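Local coordinates for malonyl CoA-acyl carrier protein transacylase (Clostridium perfringens, PDB 3PTW) that probably transfers the malonyl group from malonyl-coenzyme A to acyl carrier protein, the step that supplies extender units for fatty acid synthesis, at residues A[161-165]-A[282-286]; A[275-280]-A[292-296]. All coordinates share one frame; numbering follows the deposited sequence.

How the interactions relate
From the N terminus, the chain first passes through 161-165, the turn between strands 155-162 and 165-169 of the four-stranded antiparallel sheet. More than a hundred residues later it runs through 275-280, the turn and start of helix 278-286; interaction 1 then closes the long loop as 282-286, the end of that helix, meets the hairpin turn. Interaction 2 closes a far shorter loop when edge strand 291-295 returns alongside the turn and the start of the helix. The segments alternate, so the two contacts cross, sharing helix 278-286. Val283 and Lys284 pack on Val292 between them. Together they tie the small antiparallel sheet, through one helix, to the larger mixed sheet.

Interaction 1: A[161-165]-A[282-286]; sequences NSPGQ and FVKKI
Asn161 lies over one face of the Phe282 ring, and its side chain can be followed outward across the aromatic surface. CB stands almost exactly above the centre, 3.6 Å from the ring centroid and 9° off the normal, making a CH-pi contact. Beyond it, CG passes toward the far rim, 3.9 Å from Phe282 CZ, and ND2 overhangs the rim, 3.8 Å from Phe282 CZ. With CG beside the backbone N (chi1 -63°), the amide is carried out past the CZ-CE2 rim, an offset stack with its plane 28° from that of the ring. Phe255 of helix 255-264 touches both side chains.

Gln165 reaches the ring differently. Its extended chain brings the amide to the edge, where NE2 approaches Phe282 CE1 to 3.5 Å with the two planes steeply inclined. The same NE2 donates a nearly straight hydrogen bond to Ser162 OG (3.1 Å), close to the plane of its own amide, which fixes the rotation of the group. On its other flank the aliphatic part of Lys285 runs past, with CD 3.7 Å from Gln165 NE2.

Farther along the helix, Ile286 CD1 comes up against the backbone, 3.5 Å from Asn161 O, while CG1 packs against Ser162 CB and Pro163 CD. Pro163 CG in turn rests against Lys285 O. The turn itself is type II from Ser162 to Gln165, with Gly164 at positive phi and a classic beta bulge where Asn161 and Ser162 both face Gln165.

No hydrogen bond crosses between hairpin and helix. Asn161 offers CB and its tilted amide to the face of Phe282, Gln165 its amide to the edge, and Ile286 meets Asn161 O, Ser162 and Pro163, so cohesion rests on dispersion and shape, with the Gln165-Ser162 bond organising the hairpin side.

Interaction 2: A[275-280]-A[292-296]; sequences PGKALS and VLNVE
Glu296 turns its CG between its own backbone N and carbonyl carbon (chi1 70°) and then extends, carrying its carboxylate to the turn at Gly276 and Lys277. Lys277 meets it by folding back: bends at chi3 and chi4 (-78° and -58°) bring the ammonium group to the carboxylate, the two side chains crossing at about a right angle.

The two carboxylate oxygens divide the work. OE2 receives Lys277 NZ at 2.7 Å, nearly in line with its C-O bond, forming a salt bridge. OE1 accepts the backbone N-H of Gly276 (3.0 Å), whose nitrogen lies well above the carboxylate plane, and also hydrogen-bonds the hydroxyl of Tyr15. Grips on both oxygens restrict rotation of this buried group, and the nearby ammonium would be expected to stabilise its negative charge.

Two residues back along the strand from Glu296, Asn294 is linked to the turn through water: its ND2 donates to water 1 (2.9 Å), which donates in turn to Gly276 O. The amide also lies against the aliphatic chain of Lys277, with OD1 3.9 Å from Lys277 CG.

At the other end of the contact Ser280 directs its side chain at the strand, where OG nestles 3.4 Å from Val292 CG1 and close to Leu293 O. Glu272 of the adjacent strand 269-273 accepts the N-H groups of Leu279 and Ser280, tying the first turn of the helix to the sheet.

Lys277 occupies the N-cap position of helix 278-286, which connects the parallel neighbours 269-273 and 291-295. The contact thus joins the start of the crossover helix to the edge strand that follows it, within the beta-alpha-beta unit 269-273, 278-286, 291-295 of the larger, mainly parallel sheet in this acyl transferase domain.

Interaction 1: A[161-165]-A[282-286]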
loop_
_atom_site.group_PDB
_atom_site.type_symbol
_atom_site.label_atom_id
_atom_site.label_comp_id
_atom_site.label_asym_id
_atom_site.label_seq_id
_atom_site.Cartn_x
_atom_site.Cartn_y
_atom_site.Cartn_z
ATOM N N ASN A 161 -3.377 -6.453 9.086
ATOM C CA ASN A 161 -2.858 -7.021 7.852
ATOM C C ASN A 161 -3.273 -8.457 7.588
ATOM O O ASN A 161 -3.481 -8.830 6.431
ATOM C CB ASN A 161 -1.339 -6.856 7.786
ATOM C CG ASN A 161 -0.911 -5.386 7.754
ATOM O OD1 ASN A 161 -1.582 -4.538 7.165
ATOM N ND2 ASN A 161 0.206 -5.091 8.377
ATOM N N SER A 162 -3.382 -9.255 8.657
ATOM C CA SER A 162 -3.775 -10.663 8.564
ATOM C C SER A 162 -4.004 -11.201 9.986
ATOM O O SER A 162 -3.680 -10.503 10.939
ATOM C CB SER A 162 -2.706 -11.476 7.810
ATOM O OG SER A 162 -1.670 -11.903 8.670
ATOM N N PRO A 163 -4.556 -12.438 10.141
ATOM C CA PRO A 163 -4.784 -12.992 11.499
ATOM C C PRO A 163 -3.472 -13.091 12.280
ATOM O O PRO A 163 -2.510 -13.693 11.797
ATOM C CB PRO A 163 -5.327 -14.409 11.237
ATOM C CG PRO A 163 -5.714 -14.436 9.782
ATOM C CD PRO A 163 -4.833 -13.432 9.087
ATOM N N GLY A 164 -3.416 -12.511 13.468
ATOM C CA GLY A 164 -2.138 -12.464 14.191
ATOM C C GLY A 164 -1.072 -11.499 13.656
ATOM O O GLY A 164 0.092 -11.549 14.081
ATOM N N GLN A 165 -1.449 -10.612 12.737
ATOM C CA GLN A 165 -0.511 -9.572 12.262
ATOM C C GLN A 165 -1.128 -8.172 12.231
ATOM O O GLN A 165 -1.827 -7.786 11.283
ATOM C CB GLN A 165 0.133 -9.964 10.931
ATOM C CG GLN A 165 1.273 -10.967 11.110
ATOM C CD GLN A 165 2.077 -11.173 9.853
ATOM O OE1 GLN A 165 3.274 -10.871 9.810
ATOM N NE2 GLN A 165 1.430 -11.681 8.811
ATOM N N PHE A 282 0.403 -11.775 3.102
ATOM C CA PHE A 282 -0.783 -11.491 3.919
ATOM C C PHE A 282 -2.023 -12.218 3.401
ATOM O O PHE A 282 -2.760 -12.802 4.193
ATOM C CB PHE A 282 -1.063 -9.983 4.017
ATOM C CG PHE A 282 -0.002 -9.184 4.777
ATOM C CD1 PHE A 282 0.530 -9.643 5.989
ATOM C CD2 PHE A 282 0.413 -7.936 4.298
ATOM C CE1 PHE A 282 1.499 -8.892 6.691
ATOM C CE2 PHE A 282 1.378 -7.171 4.985
ATOM C CZ PHE A 282 1.920 -7.651 6.192
ATOM N N VAL A 283 -2.247 -12.196 2.083
ATOM C CA VAL A 283 -3.398 -12.897 1.500
ATOM C C VAL A 283 -3.397 -14.400 1.816
ATOM O O VAL A 283 -4.424 -14.950 2.239
ATOM C CB VAL A 283 -3.508 -12.705 -0.024
ATOM C CG1 VAL A 283 -4.685 -13.540 -0.582
ATOM C CG2 VAL A 283 -3.690 -11.219 -0.363
ATOM N N LYS A 284 -2.251 -15.052 1.618
ATOM C CA LYS A 284 -2.138 -16.494 1.843
ATOM C C LYS A 284 -2.487 -16.904 3.273
ATOM O O LYS A 284 -2.984 -18.003 3.488
ATOM C CB LYS A 284 -0.748 -17.016 1.463
ATOM C CG LYS A 284 -0.476 -17.027 -0.030
ATOM C CD LYS A 284 0.980 -17.344 -0.325
ATOM C CE LYS A 284 1.192 -18.785 -0.739
ATOM N NZ LYS A 284 2.603 -18.984 -1.224
ATOM N N LYS A 285 -2.232 -16.007 4.226
ATOM C CA LYS A 285 -2.594 -16.195 5.641
ATOM C C LYS A 285 -4.055 -15.870 5.941
ATOM O O LYS A 285 -4.615 -16.391 6.913
ATOM C CB LYS A 285 -1.696 -15.341 6.539
ATOM C CG LYS A 285 -0.305 -15.920 6.717
ATOM C CD LYS A 285 0.707 -14.904 7.219
ATOM C CE LYS A 285 2.079 -15.281 6.661
ATOM N NZ LYS A 285 3.167 -14.677 7.425
ATOM N N ILE A 286 -4.656 -14.985 5.144
ATOM C CA ILE A 286 -6.084 -14.682 5.273
ATOM C C ILE A 286 -6.905 -15.869 4.737
ATOM O O ILE A 286 -7.838 -16.358 5.391
ATOM C CB ILE A 286 -6.453 -13.325 4.576
ATOM C CG1 ILE A 286 -5.879 -12.132 5.367
ATOM C CG2 ILE A 286 -7.960 -13.163 4.392
ATOM C CD1 ILE A 286 -5.505 -10.948 4.513
#

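Interaction 2: A[275-280]-A[292-296]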
loop_
_atom_site.group_PDB
_atom_site.type_symbol
_atom_site.label_atom_id
_atom_site.label_comp_id
_atom_site.label_asym_id
_atom_site.label_seq_id
_atom_site.Cartn_x
_atom_site.Cartn_y
_atom_site.Cartn_z
ATOM N N PRO A 275 6.922 -3.911 -6.426
ATOM C CA PRO A 275 8.037 -4.608 -5.789
ATOM C C PRO A 275 7.585 -5.437 -4.600
ATOM O O PRO A 275 6.699 -5.019 -3.845
ATOM C CB PRO A 275 8.966 -3.474 -5.338
ATOM C CG PRO A 275 8.086 -2.289 -5.187
ATOM C CD PRO A 275 6.963 -2.456 -6.184
ATOM N N GLY A 276 8.189 -6.612 -4.457
ATOM C CA GLY A 276 8.043 -7.398 -3.235
ATOM C C GLY A 276 6.855 -8.334 -3.213
ATOM O O GLY A 276 6.059 -8.403 -4.159
ATOM N N LYS A 277 6.748 -9.063 -2.105
ATOM C CA LYS A 277 5.766 -10.129 -1.961
ATOM C C LYS A 277 5.029 -9.998 -0.636
ATOM O O LYS A 277 4.368 -10.924 -0.202
ATOM C CB LYS A 277 6.454 -11.511 -2.090
ATOM C CG LYS A 277 6.971 -11.829 -3.513
ATOM C CD LYS A 277 8.000 -12.985 -3.563
ATOM C CE LYS A 277 9.417 -12.546 -3.116
ATOM N NZ LYS A 277 10.045 -11.408 -3.898
ATOM N N ALA A 278 5.134 -8.843 0.009
ATOM C CA ALA A 278 4.486 -8.652 1.304
ATOM C C ALA A 278 2.972 -8.943 1.251
ATOM O O ALA A 278 2.446 -9.648 2.106
ATOM C CB ALA A 278 4.758 -7.234 1.855
ATOM N N LEU A 279 2.282 -8.429 0.237
ATOM C CA LEU A 279 0.812 -8.530 0.224
ATOM C C LEU A 279 0.357 -9.927 -0.102
ATOM O O LEU A 279 -0.639 -10.397 0.457
ATOM C CB LEU A 279 0.152 -7.505 -0.709
ATOM C CG LEU A 279 0.519 -6.025 -0.547
ATOM C CD1 LEU A 279 -0.388 -5.171 -1.413
ATOM C CD2 LEU A 279 0.470 -5.586 0.923
ATOM N N SER A 280 1.102 -10.588 -0.990
ATOM C CA SER A 280 0.914 -12.016 -1.256
ATOM C C SER A 280 0.974 -12.785 0.051
ATOM O O SER A 280 0.124 -13.646 0.327
ATOM C CB SER A 280 1.997 -12.559 -2.209
ATOM O OG SER A 280 1.738 -12.212 -3.552
ATOM N N VAL A 292 -2.677 -17.058 -5.454
ATOM C CA VAL A 292 -1.956 -15.851 -5.162
ATOM C C VAL A 292 -0.729 -15.820 -6.061
ATOM O O VAL A 292 0.041 -16.782 -6.093
ATOM C CB VAL A 292 -1.558 -15.792 -3.669
ATOM C CG1 VAL A 292 -0.571 -14.668 -3.431
ATOM C CG2 VAL A 292 -2.781 -15.603 -2.790
ATOM N N LEU A 293 -0.577 -14.724 -6.807
ATOM C CA LEU A 293 0.547 -14.534 -7.712
ATOM C C LEU A 293 1.120 -13.138 -7.544
ATOM O O LEU A 293 0.520 -12.293 -6.870
ATOM C CB LEU A 293 0.116 -14.763 -9.172
ATOM C CG LEU A 293 -0.576 -16.088 -9.507
ATOM C CD1 LEU A 293 -1.248 -16.009 -10.875
ATOM C CD2 LEU A 293 0.392 -17.280 -9.440
ATOM N N ASN A 294 2.287 -12.899 -8.139
ATOM C CA ASN A 294 2.918 -11.581 -8.074
ATOM C C ASN A 294 3.748 -11.296 -9.316
ATOM O O ASN A 294 4.259 -12.227 -9.960
ATOM C CB ASN A 294 3.771 -11.414 -6.804
ATOM C CG ASN A 294 5.133 -12.102 -6.914
ATOM O OD1 ASN A 294 5.245 -13.294 -6.657
ATOM N ND2 ASN A 294 6.164 -11.350 -7.317
ATOM N N VAL A 295 3.843 -10.015 -9.675
ATOM C CA VAL A 295 4.760 -9.571 -10.733
ATOM C C VAL A 295 5.596 -8.389 -10.248
ATOM O O VAL A 295 5.051 -7.356 -9.874
ATOM C CB VAL A 295 4.038 -9.182 -12.069
ATOM C CG1 VAL A 295 5.053 -9.085 -13.199
ATOM C CG2 VAL A 295 2.934 -10.184 -12.449
ATOM N N GLU A 296 6.915 -8.569 -10.237
ATOM C CA GLU A 296 7.887 -7.502 -9.945
ATOM C C GLU A 296 9.062 -7.527 -10.927
ATOM O O GLU A 296 9.810 -6.562 -11.030
ATOM C CB GLU A 296 8.408 -7.592 -8.493
ATOM C CG GLU A 296 9.342 -8.788 -8.164
ATOM C CD GLU A 296 9.796 -8.815 -6.689
ATOM O OE1 GLU A 296 10.339 -7.799 -6.192
ATOM O OE2 GLU A 296 9.603 -9.855 -6.023
HETATM O O HOH W 1 5.600 -8.552 -6.969
#